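Local atomic coordinates of transcriptional regulator, MarR family (Silicibacter pomeroyi DSS-3, PDB entry 3BOQ), a protein that probably binds DNA and regulates transcription as a dimeric winged helix-turn-helix factor of the MarR family. Residues 36-41 against 124-129; 30-35 against 45-50; 84-87 against 91-94; 54-59 against 104-109. All blocks are in the same frame, centred on the assembly; numbering follows the deposited sequence.

Interaction 1. Residues 36-41 against 124-129; sequences NRQLLD and NRILAE
Ile-126, pressed against Gln-38 and Leu-39, carries almost the whole of this helix-to-helix contact, as following residues 124-129 in order makes plain. One position before it, Arg-125 makes no direct contact with residues 36-41; its guanidinium reaches across to helix 12-43, where NH1 forms a salt bridge with Glu-42 OE1. At Ile-126 the CA atom lies 7.1 Å from that of Gln-38, and the branched side chain splits its work. With chi1 at -67°, CG1 lies anti to the carbonyl carbon and CG2 anti to the backbone N, and both branches meet Gln-38, CG2 the more closely. CG2 is 3.8 Å from Gln-38 CB and equally near Gln-38 NE2, because the glutamine, extended beyond CG, runs past the isoleucine in the opposite direction and brings its amide alongside the methyl group. The other tip, CD1, is 3.8 Å from the backbone N of Leu-39 and 4.1 Å from Leu-39 CD1, the two side chains crossing at about a right angle. Helices 12-43 and 110-130, joined here, belong to the helical framework that carries the winged helix-turn-helix part of a MarR protein and forms much of its dimer interface. Accordingly, Leu-127 turns to Val-31 and to Trp-21 of the second subunit, and Ala-128 packs on Gln-17 of that subunit. Glu-129 then closes the segment, its backbone O accepting a hydrogen bond from Arg-132 NH1.

Interaction 2. Residues 30-35 against 45-50; sequences LVFGDL and LSLAKF
Residues 30-35 of helix 12-43 come closest to the first turn of helix 47-58 at Leu-35 and Leu-47, whose CA atoms are 7.2 Å apart. From that turn Leu-47 leaves its backbone toward the longer helix, and both its methyl groups find partners there. CD2 settles over one face of the Phe-32 ring in a CH-pi contact, 3.7 Å from the ring centroid and 23° off the ring normal; it is displaced toward the rim, so that Phe-32 CD1 and CE1 are the ring atoms nearest to it, and it also brushes Leu-35. Chi1 of Phe-32 (-168°, CG anti to the backbone N) carries the ring to Leu-47, and chi2 near 102° sets which way its face turns. The second methyl, CD1, is 3.8 Å from Leu-35 CG, and here the two leucines cross nearly at right angles. Trp-21 of the second subunit packs on both Phe-32 and Leu-35, placing the cluster next to the dimer interface. Within the side-chain cluster the cohesion is dispersion and CH-pi attraction, dependent on complementary shape and burial, while the hydrogen bond from Leu-47 N to Asn-36 OD1 supplies a directional polar tie beside it.

Interaction 3. Residues 84-87 against 91-94; sequences NRLI and MVVK
Leu-86 and Met-91, a selenomethionine, are joined by a backbone hydrogen bond at the centre of the tight side of this contact. The carbonyl oxygen of Leu-86, near the end of helix 79-88, accepts from two successive amides of the chain that turns back past it. Met-91 N approaches at 2.7 Å with a C=O...N angle of 171°, almost in line with the carbonyl, whereas Val-92 N lies 3.2 Å from the same Leu-86 O and comes from above the carbonyl plane. Together the pair of bonds pins the returning chain. Val-92 straddles the helix end: its CG2 meets Leu-86 CB at 3.8 Å, its CG1 touches Ile-87 CG1 at the same spacing, and its O receives a CA-H...O contact from Ile-87 CA. Lys-94 marks the edge: its CB still packs on Ile-87 CG2 at 3.6 Å, but beyond it the chain bends at chi2 (60°) and carries the amine away from the helix, and the residue is exposed to solvent. In a MarR protein, helix 79-88 corresponds to the DNA-recognition helix and residues 91-94 to the rising arm of the wing. That arm is bonded through its backbone to Lys-107 and Thr-109 on the returning arm, while Met-91 and Val-92 lean on Met-53 and Leu-56 of helix 47-58.

Interaction 4. Residues 54-59 against 104-109; sequences AQLARN and FSAKLT
Leu-56 and Leu-108 make the main apolar contact between helix 47-58 and the returning arm of the wing. Their side chains cross at a slant, with Leu-56 CD1 3.8 Å from Leu-108 CD1. The other methyl of Leu-108, CD2, slips beside the helix to meet Ala-57 CB, also at 3.8 Å, so this one leucine spans two consecutive helix residues. Leu-56 likewise forks: chi1 (-52°) puts CG beside the backbone N, and chi2 near 168° then sends CD2 to Ala-106, where it stands 3.9 Å from Ala-106 CB. A second kind of approach sets hydrocarbon against backbone, for the same Leu-56 CD2 is 3.5 Å from Ala-106 O. Hydrogen bonding surrounds this patch. Ala-106 pairs with Leu-63 in the small antiparallel sheet, and Thr-109 OG1 caps helix 110-130 by accepting from Gly-112 N. Leu-63 and Leu-68 also pack on Leu-56, which thus belongs to the core of the winged helix domain. The chemistry implies a division of labour: backbone bonds to neighbouring chain segments hold the arm in line, whereas its attachment to helix 47-58 rests on aliphatic packing.

From the N terminus, helix 12-43 supplies the first segment of interaction 2 and then of interaction 1. Interaction 2 closes a short loop on the beginning of helix 47-58, and its second segment falls within the much longer loop that interaction 1 closes on helix 110-130, so the two cross. Interaction 4 starts on the latter part of helix 47-58 and closes at residues 104-109; interaction 3, a tight turn back after helix 79-88, is nested inside it, and both lie inside interaction 1. Interaction 1 ties the long helices 12-43 and 110-130 together, interaction 2 ties helix 12-43 to helix 47-58, and 3 and 4 fasten the wing's two arms to helices 79-88 and 47-58.

Interaction 1. Residues 36-41 against 124-129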
loop_
_atom_site.group_PDB
_atom_site.type_symbol
_atom_site.label_atom_id
_atom_site.label_comp_id
_atom_site.label_asym_id
_atom_site.label_seq_id
_atom_site.Cartn_x
_atom_site.Cartn_y
_atom_site.Cartn_z
ATOM N N ASN B 36 -3.010 4.790 9.897
ATOM C CA ASN B 36 -1.826 4.515 10.713
ATOM C C ASN B 36 -1.492 5.584 11.779
ATOM O O ASN B 36 -1.327 5.260 12.962
ATOM C CB ASN B 36 -0.616 4.264 9.817
ATOM C CG ASN B 36 0.547 3.693 10.570
ATOM O OD1 ASN B 36 0.446 2.612 11.153
ATOM N ND2 ASN B 36 1.673 4.407 10.567
ATOM N N ARG B 37 -1.395 6.844 11.355
ATOM C CA ARG B 37 -1.064 7.957 12.252
ATOM C C ARG B 37 -2.139 8.167 13.324
ATOM O O ARG B 37 -1.795 8.405 14.463
ATOM C CB ARG B 37 -0.787 9.254 11.461
ATOM C CG ARG B 37 -0.899 10.565 12.277
ATOM C CD ARG B 37 -0.233 11.755 11.546
ATOM N NE ARG B 37 0.240 12.800 12.472
ATOM C CZ ARG B 37 1.358 13.519 12.303
ATOM N NH1 ARG B 37 2.140 13.323 11.238
ATOM N NH2 ARG B 37 1.705 14.436 13.203
ATOM N N GLN B 38 -3.420 8.071 12.964
ATOM C CA GLN B 38 -4.521 8.143 13.946
ATOM C C GLN B 38 -4.671 6.944 14.888
ATOM O O GLN B 38 -4.991 7.111 16.050
ATOM C CB GLN B 38 -5.858 8.452 13.275
ATOM C CG GLN B 38 -5.905 9.853 12.746
ATOM C CD GLN B 38 -7.284 10.229 12.290
ATOM O OE1 GLN B 38 -8.193 10.410 13.104
ATOM N NE2 GLN B 38 -7.455 10.361 10.982
ATOM N N LEU B 39 -4.459 5.741 14.380
ATOM C CA LEU B 39 -4.495 4.534 15.198
ATOM C C LEU B 39 -3.380 4.556 16.250
ATOM O O LEU B 39 -3.576 4.098 17.394
ATOM C CB LEU B 39 -4.375 3.291 14.303
ATOM C CG LEU B 39 -4.883 1.953 14.835
ATOM C CD1 LEU B 39 -6.369 2.019 15.317
ATOM C CD2 LEU B 39 -4.655 0.856 13.824
ATOM N N LEU B 40 -2.229 5.102 15.855
ATOM C CA LEU B 40 -1.081 5.261 16.748
ATOM C C LEU B 40 -1.396 6.303 17.825
ATOM O O LEU B 40 -1.243 6.025 19.027
ATOM C CB LEU B 40 0.223 5.593 15.990
ATOM C CG LEU B 40 1.218 4.442 15.722
ATOM C CD1 LEU B 40 2.333 4.813 14.692
ATOM C CD2 LEU B 40 1.870 3.929 17.003
ATOM N N ASP B 41 -1.859 7.480 17.403
ATOM C CA ASP B 41 -2.243 8.507 18.347
ATOM C C ASP B 41 -3.280 7.962 19.340
ATOM O O ASP B 41 -3.082 8.100 20.538
ATOM C CB ASP B 41 -2.733 9.795 17.668
ATOM C CG ASP B 41 -3.320 10.789 18.675
ATOM O OD1 ASP B 41 -2.552 11.503 19.385
ATOM O OD2 ASP B 41 -4.565 10.839 18.793
ATOM N N ASN B 124 -12.117 1.112 12.849
ATOM C CA ASN B 124 -13.327 1.220 12.060
ATOM C C ASN B 124 -13.978 2.594 12.153
ATOM O O ASN B 124 -14.599 3.048 11.193
ATOM C CB ASN B 124 -14.337 0.135 12.466
ATOM C CG ASN B 124 -13.832 -1.287 12.165
ATOM O OD1 ASN B 124 -12.846 -1.473 11.458
ATOM N ND2 ASN B 124 -14.508 -2.279 12.707
ATOM N N ARG B 125 -13.874 3.254 13.306
ATOM C CA ARG B 125 -14.249 4.655 13.392
ATOM C C ARG B 125 -13.320 5.551 12.511
ATOM O O ARG B 125 -13.802 6.400 11.770
ATOM C CB ARG B 125 -14.306 5.136 14.868
ATOM C CG ARG B 125 -14.647 6.630 14.986
ATOM C CD ARG B 125 -14.791 7.178 16.409
ATOM N NE ARG B 125 -14.081 6.389 17.405
ATOM C CZ ARG B 125 -12.766 6.442 17.636
ATOM N NH1 ARG B 125 -11.981 7.255 16.931
ATOM N NH2 ARG B 125 -12.234 5.661 18.569
ATOM N N ILE B 126 -12.003 5.357 12.587
ATOM C CA ILE B 126 -11.074 6.220 11.835
ATOM C C ILE B 126 -11.302 6.070 10.328
ATOM O O ILE B 126 -11.382 7.069 9.590
ATOM C CB ILE B 126 -9.574 5.980 12.229
ATOM C CG1 ILE B 126 -9.308 6.425 13.683
ATOM C CG2 ILE B 126 -8.636 6.755 11.331
ATOM C CD1 ILE B 126 -8.236 5.588 14.377
ATOM N N LEU B 127 -11.428 4.821 9.886
ATOM C CA LEU B 127 -11.668 4.513 8.490
ATOM C C LEU B 127 -12.979 5.153 7.975
ATOM O O LEU B 127 -12.980 5.839 6.912
ATOM C CB LEU B 127 -11.616 2.988 8.255
ATOM C CG LEU B 127 -11.692 2.435 6.827
ATOM C CD1 LEU B 127 -10.493 2.848 5.950
ATOM C CD2 LEU B 127 -11.804 0.912 6.902
ATOM N N ALA B 128 -14.062 4.950 8.737
ATOM C CA ALA B 128 -15.379 5.604 8.488
ATOM C C ALA B 128 -15.245 7.122 8.375
ATOM O O ALA B 128 -15.723 7.730 7.407
ATOM C CB ALA B 128 -16.397 5.241 9.559
ATOM N N GLU B 129 -14.530 7.722 9.319
ATOM C CA GLU B 129 -14.220 9.146 9.265
ATOM C C GLU B 129 -13.405 9.542 8.030
ATOM O O GLU B 129 -13.714 10.542 7.383
ATOM C CB GLU B 129 -13.651 9.624 10.617
ATOM C CG GLU B 129 -14.736 9.412 11.807
ATOM C CD GLU B 129 -14.276 9.811 13.229
ATOM O OE1 GLU B 129 -13.081 9.583 13.635
ATOM O OE2 GLU B 129 -15.133 10.331 13.982
#

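Interaction 2. Residues 30-35 against 45-50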
loop_
_atom_site.group_PDB
_atom_site.type_symbol
_atom_site.label_atom_id
_atom_site.label_comp_id
_atom_site.label_asym_id
_atom_site.label_seq_id
_atom_site.Cartn_x
_atom_site.Cartn_y
_atom_site.Cartn_z
ATOM N N LEU B 30 -3.437 7.367 0.690
ATOM C CA LEU B 30 -4.285 8.342 1.364
ATOM C C LEU B 30 -4.939 7.729 2.601
ATOM O O LEU B 30 -5.172 8.409 3.592
ATOM C CB LEU B 30 -5.412 8.806 0.439
ATOM C CG LEU B 30 -5.546 10.224 -0.102
ATOM C CD1 LEU B 30 -6.976 10.436 -0.583
ATOM C CD2 LEU B 30 -5.189 11.279 0.938
ATOM N N VAL B 31 -5.298 6.456 2.519
ATOM C CA VAL B 31 -5.964 5.798 3.627
ATOM C C VAL B 31 -4.910 5.347 4.638
ATOM O O VAL B 31 -5.048 5.607 5.825
ATOM C CB VAL B 31 -6.904 4.672 3.155
ATOM C CG1 VAL B 31 -7.374 3.801 4.315
ATOM C CG2 VAL B 31 -8.099 5.265 2.390
ATOM N N PHE B 32 -3.833 4.736 4.162
ATOM C CA PHE B 32 -2.868 4.110 5.030
ATOM C C PHE B 32 -2.157 5.093 5.961
ATOM O O PHE B 32 -2.091 4.849 7.156
ATOM C CB PHE B 32 -1.843 3.335 4.204
ATOM C CG PHE B 32 -0.992 2.428 5.015
ATOM C CD1 PHE B 32 -1.254 1.062 5.033
ATOM C CD2 PHE B 32 0.052 2.939 5.776
ATOM C CE1 PHE B 32 -0.485 0.200 5.789
ATOM C CE2 PHE B 32 0.833 2.100 6.545
ATOM C CZ PHE B 32 0.560 0.714 6.556
ATOM N N GLY B 33 -1.627 6.186 5.415
ATOM C CA GLY B 33 -0.935 7.198 6.191
ATOM C C GLY B 33 -1.740 7.776 7.354
ATOM O O GLY B 33 -1.197 8.051 8.432
ATOM N N ASP B 34 -3.038 7.959 7.137
ATOM C CA ASP B 34 -3.892 8.616 8.110
ATOM C C ASP B 34 -4.440 7.654 9.116
ATOM O O ASP B 34 -4.470 7.970 10.296
ATOM C CB ASP B 34 -5.052 9.278 7.408
ATOM C CG ASP B 34 -4.793 10.726 7.122
ATOM O OD1 ASP B 34 -3.616 11.079 6.833
ATOM O OD2 ASP B 34 -5.776 11.511 7.185
ATOM N N LEU B 35 -4.896 6.498 8.628
ATOM C CA LEU B 35 -5.315 5.391 9.448
ATOM C C LEU B 35 -4.204 5.044 10.411
ATOM O O LEU B 35 -4.424 5.032 11.600
ATOM C CB LEU B 35 -5.637 4.194 8.570
ATOM C CG LEU B 35 -6.368 2.993 9.151
ATOM C CD1 LEU B 35 -7.587 3.427 10.002
ATOM C CD2 LEU B 35 -6.811 2.033 8.053
ATOM N N LEU B 45 -0.795 1.674 18.766
ATOM C CA LEU B 45 -0.638 0.603 17.790
ATOM C C LEU B 45 -0.519 1.141 16.365
ATOM O O LEU B 45 -1.248 2.067 15.958
ATOM C CB LEU B 45 -1.843 -0.311 17.822
ATOM C CG LEU B 45 -1.709 -1.660 18.498
ATOM C CD1 LEU B 45 -0.905 -1.566 19.762
ATOM C CD2 LEU B 45 -3.123 -2.177 18.756
ATOM N N SER B 46 0.424 0.546 15.637
ATOM C CA SER B 46 0.627 0.730 14.207
ATOM C C SER B 46 -0.430 -0.016 13.460
ATOM O O SER B 46 -0.971 -0.999 13.971
ATOM C CB SER B 46 1.938 0.061 13.808
ATOM O OG SER B 46 2.887 1.051 13.620
ATOM N N LEU B 47 -0.666 0.386 12.219
ATOM C CA LEU B 47 -1.483 -0.417 11.355
ATOM C C LEU B 47 -0.857 -1.804 11.147
ATOM O O LEU B 47 -1.564 -2.810 11.196
ATOM C CB LEU B 47 -1.717 0.305 10.031
ATOM C CG LEU B 47 -2.981 -0.052 9.266
ATOM C CD1 LEU B 47 -4.204 0.030 10.188
ATOM C CD2 LEU B 47 -3.128 0.847 7.995
ATOM N N ALA B 48 0.464 -1.854 10.907
ATOM C CA ALA B 48 1.181 -3.134 10.774
ATOM C C ALA B 48 0.943 -4.047 12.013
ATOM O O ALA B 48 0.640 -5.238 11.862
ATOM C CB ALA B 48 2.670 -2.898 10.518
ATOM N N LYS B 49 1.037 -3.468 13.214
ATOM C CA LYS B 49 0.783 -4.166 14.475
ATOM C C LYS B 49 -0.657 -4.621 14.659
ATOM O O LYS B 49 -0.923 -5.781 15.019
ATOM C CB LYS B 49 1.157 -3.260 15.641
ATOM C CG LYS B 49 2.662 -3.121 15.864
ATOM C CD LYS B 49 2.959 -2.601 17.243
ATOM C CE LYS B 49 4.410 -2.354 17.369
ATOM N NZ LYS B 49 4.695 -1.625 18.625
ATOM N N PHE B 50 -1.583 -3.688 14.443
ATOM C CA PHE B 50 -3.010 -3.975 14.471
ATOM C C PHE B 50 -3.304 -5.122 13.508
ATOM O O PHE B 50 -3.980 -6.087 13.880
ATOM C CB PHE B 50 -3.833 -2.725 14.104
ATOM C CG PHE B 50 -5.306 -3.000 14.006
ATOM C CD1 PHE B 50 -6.085 -3.085 15.159
ATOM C CD2 PHE B 50 -5.898 -3.269 12.771
ATOM C CE1 PHE B 50 -7.442 -3.398 15.097
ATOM C CE2 PHE B 50 -7.264 -3.574 12.684
ATOM C CZ PHE B 50 -8.044 -3.633 13.855
#

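Interaction 3. Residues 84-87 against 91-94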
loop_
_atom_site.group_PDB
_atom_site.type_symbol
_atom_site.label_atom_id
_atom_site.label_comp_id
_atom_site.label_asym_id
_atom_site.label_seq_id
_atom_site.Cartn_x
_atom_site.Cartn_y
_atom_site.Cartn_z
ATOM N N ASN B 84 8.374 -9.704 17.411
ATOM C CA ASN B 84 9.263 -9.213 18.474
ATOM C C ASN B 84 8.822 -7.892 19.127
ATOM O O ASN B 84 8.897 -7.781 20.331
ATOM C CB ASN B 84 10.714 -9.094 18.003
ATOM C CG ASN B 84 11.380 -10.442 17.790
ATOM O OD1 ASN B 84 10.885 -11.481 18.248
ATOM N ND2 ASN B 84 12.515 -10.433 17.078
ATOM N N ARG B 85 8.386 -6.903 18.340
ATOM C CA ARG B 85 7.883 -5.630 18.895
ATOM C C ARG B 85 6.614 -5.858 19.720
ATOM O O ARG B 85 6.472 -5.275 20.803
ATOM C CB ARG B 85 7.589 -4.599 17.801
ATOM C CG ARG B 85 8.809 -4.013 17.106
ATOM C CD ARG B 85 8.412 -2.865 16.142
ATOM N NE ARG B 85 7.683 -3.277 14.927
ATOM C CZ ARG B 85 8.260 -3.755 13.817
ATOM N NH1 ARG B 85 9.578 -3.919 13.748
ATOM N NH2 ARG B 85 7.514 -4.085 12.768
ATOM N N LEU B 86 5.729 -6.728 19.218
ATOM C CA LEU B 86 4.452 -7.090 19.874
ATOM C C LEU B 86 4.595 -7.837 21.189
ATOM O O LEU B 86 3.775 -7.671 22.098
ATOM C CB LEU B 86 3.589 -7.916 18.931
ATOM C CG LEU B 86 3.038 -7.188 17.707
ATOM C CD1 LEU B 86 2.454 -8.222 16.777
ATOM C CD2 LEU B 86 1.978 -6.176 18.167
ATOM N N ILE B 87 5.619 -8.685 21.258
ATOM C CA ILE B 87 6.007 -9.400 22.484
ATOM C C ILE B 87 6.529 -8.408 23.528
ATOM O O ILE B 87 6.128 -8.461 24.678
ATOM C CB ILE B 87 7.061 -10.517 22.213
ATOM C CG1 ILE B 87 6.442 -11.682 21.433
ATOM C CG2 ILE B 87 7.606 -11.026 23.509
ATOM C CD1 ILE B 87 7.422 -12.640 20.806
HETATM N N MSE B 91 1.754 -7.611 23.944
HETATM C CA MSE B 91 0.574 -8.008 23.154
HETATM C C MSE B 91 0.558 -9.502 22.802
HETATM O O MSE B 91 -0.492 -10.103 22.704
HETATM C CB MSE B 91 0.466 -7.182 21.849
HETATM C CG MSE B 91 0.507 -5.639 22.019
HETATM SE SE MSE B 91 -1.157 -4.874 22.828
HETATM C CE MSE B 91 -0.746 -4.840 24.745
ATOM N N VAL B 92 1.737 -10.085 22.597
ATOM C CA VAL B 92 1.857 -11.483 22.175
ATOM C C VAL B 92 2.656 -12.225 23.220
ATOM O O VAL B 92 3.624 -11.694 23.740
ATOM C CB VAL B 92 2.511 -11.591 20.745
ATOM C CG1 VAL B 92 3.004 -12.998 20.429
ATOM C CG2 VAL B 92 1.552 -11.087 19.670
ATOM N N VAL B 93 2.229 -13.441 23.544
ATOM C CA VAL B 93 2.810 -14.232 24.636
ATOM C C VAL B 93 4.184 -14.791 24.261
ATOM O O VAL B 93 4.372 -15.312 23.153
ATOM C CB VAL B 93 1.857 -15.401 25.055
ATOM C CG1 VAL B 93 2.440 -16.250 26.214
ATOM C CG2 VAL B 93 0.488 -14.876 25.425
ATOM N N LYS B 94 5.136 -14.649 25.193
ATOM C CA LYS B 94 6.430 -15.318 25.162
ATOM C C LYS B 94 6.853 -15.642 26.589
ATOM O O LYS B 94 7.175 -14.748 27.382
ATOM C CB LYS B 94 7.497 -14.473 24.453
ATOM C CG LYS B 94 8.877 -15.145 24.291
ATOM C CD LYS B 94 8.831 -16.444 23.473
ATOM C CE LYS B 94 10.027 -17.366 23.814
ATOM N NZ LYS B 94 10.112 -18.608 22.974
#

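Interaction 4. Residues 54-59 against 104-109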
loop_
_atom_site.group_PDB
_atom_site.type_symbol
_atom_site.label_atom_id
_atom_site.label_comp_id
_atom_site.label_asym_id
_atom_site.label_seq_id
_atom_site.Cartn_x
_atom_site.Cartn_y
_atom_site.Cartn_z
ATOM N N ALA B 54 -4.953 -8.807 14.506
ATOM C CA ALA B 54 -6.218 -9.203 13.935
ATOM C C ALA B 54 -6.197 -10.661 13.479
ATOM O O ALA B 54 -7.178 -11.382 13.674
ATOM C CB ALA B 54 -6.576 -8.270 12.768
ATOM N N GLN B 55 -5.085 -11.090 12.881
ATOM C CA GLN B 55 -4.952 -12.471 12.410
ATOM C C GLN B 55 -4.938 -13.413 13.591
ATOM O O GLN B 55 -5.581 -14.448 13.551
ATOM C CB GLN B 55 -3.693 -12.671 11.560
ATOM C CG GLN B 55 -3.475 -11.604 10.514
ATOM C CD GLN B 55 -4.772 -11.180 9.794
ATOM O OE1 GLN B 55 -5.065 -9.982 9.674
ATOM N NE2 GLN B 55 -5.554 -12.161 9.335
ATOM N N LEU B 56 -4.234 -13.019 14.650
ATOM C CA LEU B 56 -4.155 -13.800 15.873
ATOM C C LEU B 56 -5.475 -13.825 16.637
ATOM O O LEU B 56 -5.856 -14.873 17.144
ATOM C CB LEU B 56 -3.013 -13.312 16.772
ATOM C CG LEU B 56 -1.643 -13.192 16.090
ATOM C CD1 LEU B 56 -0.667 -12.440 16.956
ATOM C CD2 LEU B 56 -1.079 -14.551 15.687
ATOM N N ALA B 57 -6.170 -12.689 16.738
ATOM C CA ALA B 57 -7.491 -12.678 17.383
ATOM C C ALA B 57 -8.500 -13.562 16.640
ATOM O O ALA B 57 -9.360 -14.167 17.283
ATOM C CB ALA B 57 -8.027 -11.267 17.541
ATOM N N ARG B 58 -8.401 -13.630 15.304
ATOM C CA ARG B 58 -9.228 -14.540 14.510
ATOM C C ARG B 58 -8.850 -16.021 14.764
ATOM O O ARG B 58 -9.685 -16.921 14.590
ATOM C CB ARG B 58 -9.164 -14.202 12.997
ATOM C CG ARG B 58 -10.269 -14.912 12.137
ATOM C CD ARG B 58 -10.398 -14.445 10.641
ATOM N NE ARG B 58 -9.980 -13.045 10.400
ATOM C CZ ARG B 58 -10.584 -11.945 10.881
ATOM N NH1 ARG B 58 -11.670 -12.031 11.657
ATOM N NH2 ARG B 58 -10.083 -10.740 10.596
ATOM N N ASN B 59 -7.601 -16.252 15.189
ATOM C CA ASN B 59 -7.023 -17.601 15.344
ATOM C C ASN B 59 -6.472 -17.865 16.758
ATOM O O ASN B 59 -5.257 -17.873 16.951
ATOM C CB ASN B 59 -5.898 -17.833 14.317
ATOM C CG ASN B 59 -6.368 -17.698 12.870
ATOM O OD1 ASN B 59 -6.710 -18.693 12.211
ATOM N ND2 ASN B 59 -6.362 -16.472 12.361
ATOM N N PHE B 104 7.878 -21.285 17.177
ATOM C CA PHE B 104 6.955 -20.428 17.905
ATOM C C PHE B 104 5.548 -20.413 17.297
ATOM O O PHE B 104 5.392 -20.343 16.076
ATOM C CB PHE B 104 7.537 -19.003 17.924
ATOM C CG PHE B 104 6.895 -18.080 18.924
ATOM C CD1 PHE B 104 6.890 -18.399 20.293
ATOM C CD2 PHE B 104 6.337 -16.868 18.505
ATOM C CE1 PHE B 104 6.306 -17.546 21.225
ATOM C CE2 PHE B 104 5.755 -15.993 19.432
ATOM C CZ PHE B 104 5.734 -16.333 20.792
ATOM N N SER B 105 4.541 -20.511 18.168
ATOM C CA SER B 105 3.153 -20.251 17.822
ATOM C C SER B 105 2.781 -18.993 18.579
ATOM O O SER B 105 3.003 -18.912 19.791
ATOM C CB SER B 105 2.256 -21.409 18.223
ATOM N N ALA B 106 2.230 -18.015 17.861
ATOM C CA ALA B 106 1.923 -16.698 18.409
ATOM C C ALA B 106 0.462 -16.578 18.856
ATOM O O ALA B 106 -0.462 -16.928 18.116
ATOM C CB ALA B 106 2.273 -15.613 17.397
ATOM N N LYS B 107 0.282 -16.099 20.086
ATOM C CA LYS B 107 -1.014 -15.906 20.722
ATOM C C LYS B 107 -0.998 -14.536 21.395
ATOM O O LYS B 107 0.024 -14.099 21.933
ATOM C CB LYS B 107 -1.256 -16.955 21.810
ATOM C CG LYS B 107 -1.758 -18.336 21.382
ATOM C CD LYS B 107 -1.714 -19.275 22.616
ATOM C CE LYS B 107 -1.796 -20.777 22.290
ATOM N NZ LYS B 107 -3.193 -21.345 22.350
ATOM N N LEU B 108 -2.139 -13.859 21.364
ATOM C CA LEU B 108 -2.333 -12.611 22.102
ATOM C C LEU B 108 -2.384 -12.862 23.609
ATOM O O LEU B 108 -3.075 -13.773 24.060
ATOM C CB LEU B 108 -3.652 -11.999 21.650
ATOM C CG LEU B 108 -3.821 -10.883 20.623
ATOM C CD1 LEU B 108 -2.688 -10.724 19.612
ATOM C CD2 LEU B 108 -5.144 -11.079 19.979
ATOM N N THR B 109 -1.639 -12.071 24.383
ATOM C CA THR B 109 -1.792 -12.022 25.834
ATOM C C THR B 109 -3.243 -11.597 26.175
ATOM O O THR B 109 -3.972 -11.147 25.282
ATOM C CB THR B 109 -0.780 -11.021 26.474
ATOM O OG1 THR B 109 -1.057 -9.702 26.016
ATOM C CG2 THR B 109 0.652 -11.332 26.114
#